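Local coordinates for cell division control protein Cdc48 (Mycobacterium smegmatis, PDB 5E7P), which probably binds and hydrolyses ATP as an AAA-type ATPase of the Cdc48 family with two AAA modules, and holds ADP in this crystal, at residues A[717-720]-A[721-725]; A[702-705]-A[706-709]; A[563-566]-A[567-570]. One frame throughout, in Å; residues are numbered along the deposited sequence.

Contact 1 (A[717-720]-A[721-725]); sequences ADVA and KARET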
loop_
_atom_site.group_PDB
_atom_site.type_symbol
_atom_site.label_atom_id
_atom_site.label_comp_id
_atom_site.label_asym_id
_atom_site.label_seq_id
_atom_site.Cartn_x
_atom_site.Cartn_y
_atom_site.Cartn_z
ATOM N N ALA A 717 21.687 -27.016 18.521
ATOM C CA ALA A 717 21.368 -26.644 19.894
ATOM C C ALA A 717 20.535 -25.368 19.925
ATOM O O ALA A 717 19.650 -25.214 20.766
ATOM C CB ALA A 717 22.644 -26.469 20.709
ATOM N N ASP A 718 20.829 -24.453 19.005
ATOM C CA ASP A 718 20.071 -23.213 18.883
ATOM C C ASP A 718 18.609 -23.513 18.572
ATOM O O ASP A 718 17.702 -22.908 19.144
ATOM C CB ASP A 718 20.663 -22.323 17.788
ATOM C CG ASP A 718 22.072 -21.863 18.107
ATOM O OD1 ASP A 718 22.411 -21.768 19.307
ATOM O OD2 ASP A 718 22.840 -21.594 17.158
ATOM N N VAL A 719 18.392 -24.458 17.664
ATOM C CA VAL A 719 17.044 -24.867 17.296
ATOM C C VAL A 719 16.371 -25.590 18.460
ATOM O O VAL A 719 15.195 -25.366 18.747
ATOM C CB VAL A 719 17.052 -25.772 16.050
ATOM C CG1 VAL A 719 15.645 -26.232 15.715
ATOM C CG2 VAL A 719 17.673 -25.037 14.869
ATOM N N ALA A 720 17.132 -26.444 19.137
ATOM C CA ALA A 720 16.624 -27.194 20.280
ATOM C C ALA A 720 16.156 -26.266 21.398
ATOM O O ALA A 720 15.130 -26.511 22.034
ATOM C CB ALA A 720 17.684 -28.154 20.796
ATOM N N LYS A 721 16.914 -25.198 21.632
ATOM C CA LYS A 721 16.541 -24.207 22.634
ATOM C C LYS A 721 15.324 -23.405 22.181
ATOM O O LYS A 721 14.424 -23.127 22.970
ATOM C CB LYS A 721 17.709 -23.265 22.927
ATOM C CG LYS A 721 17.397 -22.216 23.979
ATOM C CD LYS A 721 18.594 -21.322 24.246
ATOM C CE LYS A 721 18.276 -20.284 25.314
ATOM N NZ LYS A 721 19.437 -19.392 25.597
ATOM N N ALA A 722 15.304 -23.040 20.902
ATOM C CA ALA A 722 14.187 -22.298 20.329
ATOM C C ALA A 722 12.876 -23.061 20.485
ATOM O O ALA A 722 11.828 -22.465 20.737
ATOM C CB ALA A 722 14.453 -21.992 18.863
ATOM N N ARG A 723 12.947 -24.383 20.350
ATOM C CA ARG A 723 11.766 -25.235 20.465
ATOM C C ARG A 723 11.187 -25.252 21.877
ATOM O O ARG A 723 10.069 -25.721 22.089
ATOM C CB ARG A 723 12.081 -26.665 20.021
ATOM C CG ARG A 723 12.392 -26.805 18.543
ATOM C CD ARG A 723 12.352 -28.259 18.118
ATOM N NE ARG A 723 11.047 -28.852 18.388
ATOM C CZ ARG A 723 10.724 -30.107 18.098
ATOM N NH1 ARG A 723 11.614 -30.906 17.525
ATOM N NH2 ARG A 723 9.511 -30.562 18.381
ATOM N N GLU A 724 11.950 -24.750 22.843
ATOM C CA GLU A 724 11.476 -24.684 24.219
ATOM C C GLU A 724 10.489 -23.535 24.391
ATOM O O GLU A 724 9.548 -23.630 25.179
ATOM C CB GLU A 724 12.647 -24.531 25.191
ATOM C CG GLU A 724 13.660 -25.662 25.121
ATOM C CD GLU A 724 14.821 -25.472 26.082
ATOM O OE1 GLU A 724 14.826 -24.465 26.825
ATOM O OE2 GLU A 724 15.730 -26.331 26.092
ATOM N N THR A 725 10.703 -22.454 23.646
ATOM C CA THR A 725 9.823 -21.290 23.717
ATOM C C THR A 725 8.770 -21.300 22.608
ATOM O O THR A 725 7.656 -20.814 22.800
ATOM C CB THR A 725 10.612 -19.966 23.666
ATOM O OG1 THR A 725 11.216 -19.811 22.376
ATOM C CG2 THR A 725 11.693 -19.948 24.735
#
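Arg723 and Glu724 both reach back one turn of helix 716-725, yet neither sets the face or edge of its flat group against residues 717-720. The guanidinium of Arg723 is carried away from them, and the carboxylate of Glu724 stands with OE2 4.1 Å from Ala720 O, a distance at which nothing more than loose proximity is implied. The touching is done by the methylenes nearer the backbone. Arg723 CG lies 3.2 Å from Val719 O and 4.3 Å from Val719 CG1. The first torsion of Arg723 (chi1 -67°) sets CG beside its own backbone N, hence over the preceding turn; from CD on the chain leaves the helix, with a bend at chi3 (58°), and packs against Asp684, Leu685 and Tyr688. Glu724 CG comes within 3.5 Å of Ala720 O. Lys721 does the contrary: CG is anti to its backbone N, and the fully extended chain leaves the preceding turn, only CB staying close to Ala717 O.

Three consecutive helical bonds join the two halves: Lys721 N to Ala717 O at 2.9 Å, Ala722 N to Asp718 O at 3.0 Å and Arg723 N to Val719 O at 2.9 Å. Further on, Ala722 O accepts two donors from one face of its plane, Thr725 N and Thr725 OG1, so the threonine hydroxyl doubles back onto the turn that carries it. Ala722 packs on Ser700 and Arg723 on Leu696, both of helix 690-707. Asp718 OD2 has two partners, a salt bridge to Arg707 and the backbone N of Thr715; the latter bond, of the kind found in a capping box, probably helps to start this amphipathic helix of the AAA+ lid.

Contact 2 (A[702-705]-A[706-709]); sequences MTAM and RRSI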
loop_
_atom_site.group_PDB
_atom_site.type_symbol
_atom_site.label_atom_id
_atom_site.label_comp_id
_atom_site.label_asym_id
_atom_site.label_seq_id
_atom_site.Cartn_x
_atom_site.Cartn_y
_atom_site.Cartn_z
ATOM N N MET A 702 17.710 -15.773 16.347
ATOM C CA MET A 702 17.941 -14.870 17.471
ATOM C C MET A 702 18.750 -15.554 18.571
ATOM O O MET A 702 19.624 -14.941 19.187
ATOM C CB MET A 702 16.613 -14.346 18.026
ATOM C CG MET A 702 16.757 -13.469 19.264
ATOM S SD MET A 702 17.691 -11.952 18.972
ATOM C CE MET A 702 16.399 -10.835 18.435
ATOM N N THR A 703 18.457 -16.829 18.811
ATOM C CA THR A 703 19.201 -17.616 19.786
ATOM C C THR A 703 20.677 -17.698 19.396
ATOM O O THR A 703 21.561 -17.635 20.250
ATOM C CB THR A 703 18.611 -19.039 19.932
ATOM O OG1 THR A 703 17.291 -18.961 20.485
ATOM C CG2 THR A 703 19.475 -19.893 20.842
ATOM N N ALA A 704 20.933 -17.819 18.097
ATOM C CA ALA A 704 22.299 -17.913 17.592
ATOM C C ALA A 704 23.030 -16.574 17.649
ATOM O O ALA A 704 24.213 -16.521 17.985
ATOM C CB ALA A 704 22.299 -18.457 16.178
ATOM N N MET A 705 22.325 -15.498 17.314
ATOM C CA MET A 705 22.914 -14.161 17.334
ATOM C C MET A 705 23.310 -13.750 18.751
ATOM O O MET A 705 24.373 -13.165 18.960
ATOM C CB MET A 705 21.948 -13.130 16.738
ATOM C CG MET A 705 21.650 -13.325 15.257
ATOM S SD MET A 705 23.043 -12.925 14.187
ATOM C CE MET A 705 23.104 -11.142 14.341
ATOM N N ARG A 706 22.453 -14.059 19.719
ATOM C CA ARG A 706 22.731 -13.726 21.114
ATOM C C ARG A 706 23.845 -14.598 21.692
ATOM O O ARG A 706 24.660 -14.128 22.489
ATOM C CB ARG A 706 21.471 -13.852 21.975
ATOM C CG ARG A 706 20.362 -12.870 21.635
ATOM C CD ARG A 706 19.361 -12.778 22.775
ATOM N NE ARG A 706 18.134 -12.079 22.397
ATOM C CZ ARG A 706 18.027 -10.759 22.283
ATOM N NH1 ARG A 706 16.868 -10.216 21.942
ATOM N NH2 ARG A 706 19.079 -9.981 22.508
ATOM N N ARG A 707 23.873 -15.865 21.288
ATOM C CA ARG A 707 24.887 -16.801 21.763
ATOM C C ARG A 707 26.289 -16.346 21.373
ATOM O O ARG A 707 27.145 -16.137 22.231
ATOM C CB ARG A 707 24.624 -18.211 21.227
ATOM C CG ARG A 707 25.718 -19.205 21.580
ATOM C CD ARG A 707 25.423 -20.596 21.044
ATOM N NE ARG A 707 25.022 -20.574 19.641
ATOM C CZ ARG A 707 25.853 -20.364 18.624
ATOM N NH1 ARG A 707 27.143 -20.145 18.847
ATOM N NH2 ARG A 707 25.391 -20.365 17.381
ATOM N N SER A 708 26.516 -16.190 20.075
ATOM C CA SER A 708 27.787 -15.677 19.580
ATOM C C SER A 708 27.581 -14.875 18.302
ATOM O O SER A 708 27.124 -15.411 17.293
ATOM C CB SER A 708 28.773 -16.817 19.332
ATOM O OG SER A 708 30.000 -16.318 18.834
ATOM N N ILE A 709 27.919 -13.591 18.354
ATOM C CA ILE A 709 27.742 -12.693 17.219
ATOM C C ILE A 709 28.634 -13.069 16.035
ATOM O O ILE A 709 28.190 -13.064 14.885
ATOM C CB ILE A 709 27.987 -11.223 17.629
ATOM C CG1 ILE A 709 26.750 -10.658 18.327
ATOM C CG2 ILE A 709 28.325 -10.365 16.421
ATOM C CD1 ILE A 709 25.532 -10.573 17.432
#
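Met702 and Arg706 meet sulfur to guanidinium at the last turn of helix 690-707. SD sits 3.2 Å above the plane of the guanidinium, displaced toward its rim, and is 3.5 Å from Arg706 CZ; the methionine CE comes to 3.6 Å from Arg706 NH1. Two features make this possible. In Met702 a chi1 of 176° swings CG opposite the amide N and the chain then bends twice, while Arg706, starting beside its own N, stays extended as far as NE and so runs back along the helix until its flat head overlies the sulfur.

The close-packed side belongs to the methionines and Ala704, all buried. Met705 CE approaches Ile709 CD1 at 4.0 Å, the two chains crossing at a slant, which brings Ile709, just beyond the helix, back against its last turn. The arginines make the loose side: both are exposed, and Arg706 additionally touches a crystal neighbour, so its exact pose may owe something to the lattice. Arg707 bends at chi3 (48°) and passes NH2 by Ala704 CB at 3.8 Å, on its way to Asp718, its main polar partner. Backbone bonding persists to the very end of the helix: Ser708 N reaches Ala704 O at 3.1 Å although Ser708 itself has left helical geometry, and its OG turns forward to Ala711 N.

Met702 and Met705 rest on Leu22 of strand 22-28 and on helix 44-50 of the N-terminal domain. Thr703 lies against Asp718 and Lys721 of helix 716-725, and Ala704 touches both Asp718 and Glu45 of helix 44-50.

Contact 3 (A[563-566]-A[567-570]); sequences SEKA and VREL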
loop_
_atom_site.group_PDB
_atom_site.type_symbol
_atom_site.label_atom_id
_atom_site.label_comp_id
_atom_site.label_asym_id
_atom_site.label_seq_id
_atom_site.Cartn_x
_atom_site.Cartn_y
_atom_site.Cartn_z
ATOM N N SER A 563 -23.348 -0.099 9.079
ATOM C CA SER A 563 -22.662 -1.291 8.599
ATOM C C SER A 563 -23.364 -1.843 7.364
ATOM O O SER A 563 -22.717 -2.321 6.432
ATOM C CB SER A 563 -22.606 -2.359 9.694
ATOM O OG SER A 563 -21.885 -1.896 10.822
ATOM N N GLU A 564 -24.690 -1.769 7.365
ATOM C CA GLU A 564 -25.491 -2.273 6.258
ATOM C C GLU A 564 -25.168 -1.524 4.968
ATOM O O GLU A 564 -25.096 -2.121 3.893
ATOM C CB GLU A 564 -26.983 -2.167 6.591
ATOM C CG GLU A 564 -27.908 -2.858 5.598
ATOM C CD GLU A 564 -28.279 -1.971 4.423
ATOM O OE1 GLU A 564 -28.170 -0.732 4.555
ATOM O OE2 GLU A 564 -28.676 -2.517 3.369
ATOM N N LYS A 565 -24.968 -0.214 5.080
ATOM C CA LYS A 565 -24.625 0.605 3.921
ATOM C C LYS A 565 -23.173 0.396 3.500
ATOM O O LYS A 565 -22.824 0.584 2.337
ATOM C CB LYS A 565 -24.901 2.084 4.199
ATOM C CG LYS A 565 -26.380 2.425 4.272
ATOM C CD LYS A 565 -26.604 3.867 4.703
ATOM C CE LYS A 565 -28.085 4.176 4.841
ATOM N NZ LYS A 565 -28.312 5.561 5.333
ATOM N N ALA A 566 -22.330 0.007 4.449
ATOM C CA ALA A 566 -20.936 -0.287 4.146
ATOM C C ALA A 566 -20.846 -1.522 3.255
ATOM O O ALA A 566 -19.963 -1.621 2.405
ATOM C CB ALA A 566 -20.142 -0.494 5.428
ATOM N N VAL A 567 -21.766 -2.460 3.462
ATOM C CA VAL A 567 -21.823 -3.672 2.658
ATOM C C VAL A 567 -22.193 -3.341 1.218
ATOM O O VAL A 567 -21.481 -3.714 0.287
ATOM C CB VAL A 567 -22.842 -4.682 3.223
ATOM C CG1 VAL A 567 -23.099 -5.798 2.218
ATOM C CG2 VAL A 567 -22.352 -5.248 4.546
ATOM N N ARG A 568 -23.310 -2.640 1.044
ATOM C CA ARG A 568 -23.776 -2.249 -0.281
ATOM C C ARG A 568 -22.748 -1.372 -0.986
ATOM O O ARG A 568 -22.555 -1.481 -2.195
ATOM C CB ARG A 568 -25.127 -1.531 -0.194
ATOM C CG ARG A 568 -26.271 -2.421 0.269
ATOM C CD ARG A 568 -27.629 -1.755 0.086
ATOM N NE ARG A 568 -27.807 -0.598 0.958
ATOM C CZ ARG A 568 -27.901 0.658 0.530
ATOM N NH1 ARG A 568 -27.837 0.927 -0.767
ATOM N NH2 ARG A 568 -28.063 1.646 1.402
ATOM N N GLU A 569 -22.081 -0.515 -0.220
ATOM C CA GLU A 569 -21.025 0.335 -0.752
ATOM C C GLU A 569 -19.881 -0.502 -1.314
ATOM O O GLU A 569 -19.453 -0.306 -2.452
ATOM C CB GLU A 569 -20.496 1.258 0.342
ATOM C CG GLU A 569 -19.265 2.046 -0.051
ATOM C CD GLU A 569 -18.692 2.838 1.110
ATOM O OE1 GLU A 569 -19.473 3.270 1.983
ATOM O OE2 GLU A 569 -17.459 3.018 1.157
ATOM N N LEU A 570 -19.401 -1.438 -0.500
ATOM C CA LEU A 570 -18.297 -2.319 -0.861
ATOM C C LEU A 570 -18.548 -3.053 -2.178
ATOM O O LEU A 570 -17.707 -3.043 -3.077
ATOM C CB LEU A 570 -18.058 -3.326 0.267
ATOM C CG LEU A 570 -17.147 -4.525 -0.003
ATOM C CD1 LEU A 570 -15.727 -4.074 -0.287
ATOM C CD2 LEU A 570 -17.181 -5.476 1.181
#
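From Ser563, where helix 563-576 begins, the backbone is helical throughout: Val567 N bonds to Ser563 O at 3.1 Å, Glu569 N to Lys565 O at 2.9 Å and Leu570 N to Ala566 O at 3.0 Å, while Arg568 N makes a weak bond to Glu564 O.

Glu564 and Arg568, one turn apart, form a salt bridge from OE2 to NE at 3.2 Å. The oxygen is met on its syn side but 28° out of the carboxylate plane, and the bond is not straight at the hydrogen. Carboxylate and guanidinium planes are only 25° apart, with Glu564 CD at the guanidinium edge and in its plane. Glu564 gets there by a sharp bend at chi2 (-86°), which folds the carboxylate onto the next turn. OE2 also accepts a bond from Ser609 OG, a second grip that should limit how far the carboxylate can rotate. On the outer side Lys565 runs beside Arg568 in the same direction, its CG 3.4 Å from Arg568 NH2. The two like charges are not in contact, Lys565 NZ lying 5.6 Å from Arg568 NH2.

The apolar flank is formed by Val567, on Val606 and Ser609 of helix 602-617, and Leu570, on His548 and Val550 of strand 546-551. Glu569 points its carboxylate elsewhere, to Arg378 from the first AAA module. With Leu570 on the sheet, Val567 on helix 602-617, and Lys565 and Arg568 exposed, this is an amphipathic helix, the second of the two (552-558 and 563-576) in the right-handed beta-alpha-beta crossover from strand 546-551 to its parallel neighbour 580-585, as in the P-loop NTPase core of AAA proteins.

Contacts 1 and 2 are neighbours: their centres lie 12 Å apart on two successive helices, 690-707 and 716-725. They are joined by a salt bridge between Asp718 OD2 and Arg707 NH2 at 2.8 Å, and by packing of Lys721 CD on Thr703 CG2 at 3.8 Å. Contact 3 belongs to the second AAA module and touches neither; its centre is about 48 Å from that of contact 1 and about 50 Å from that of contact 2, which lies across the chain's centre from it. All three stand away from both ADP pockets, so they describe the build of the lid and of the ATPase core and not nucleotide binding itself.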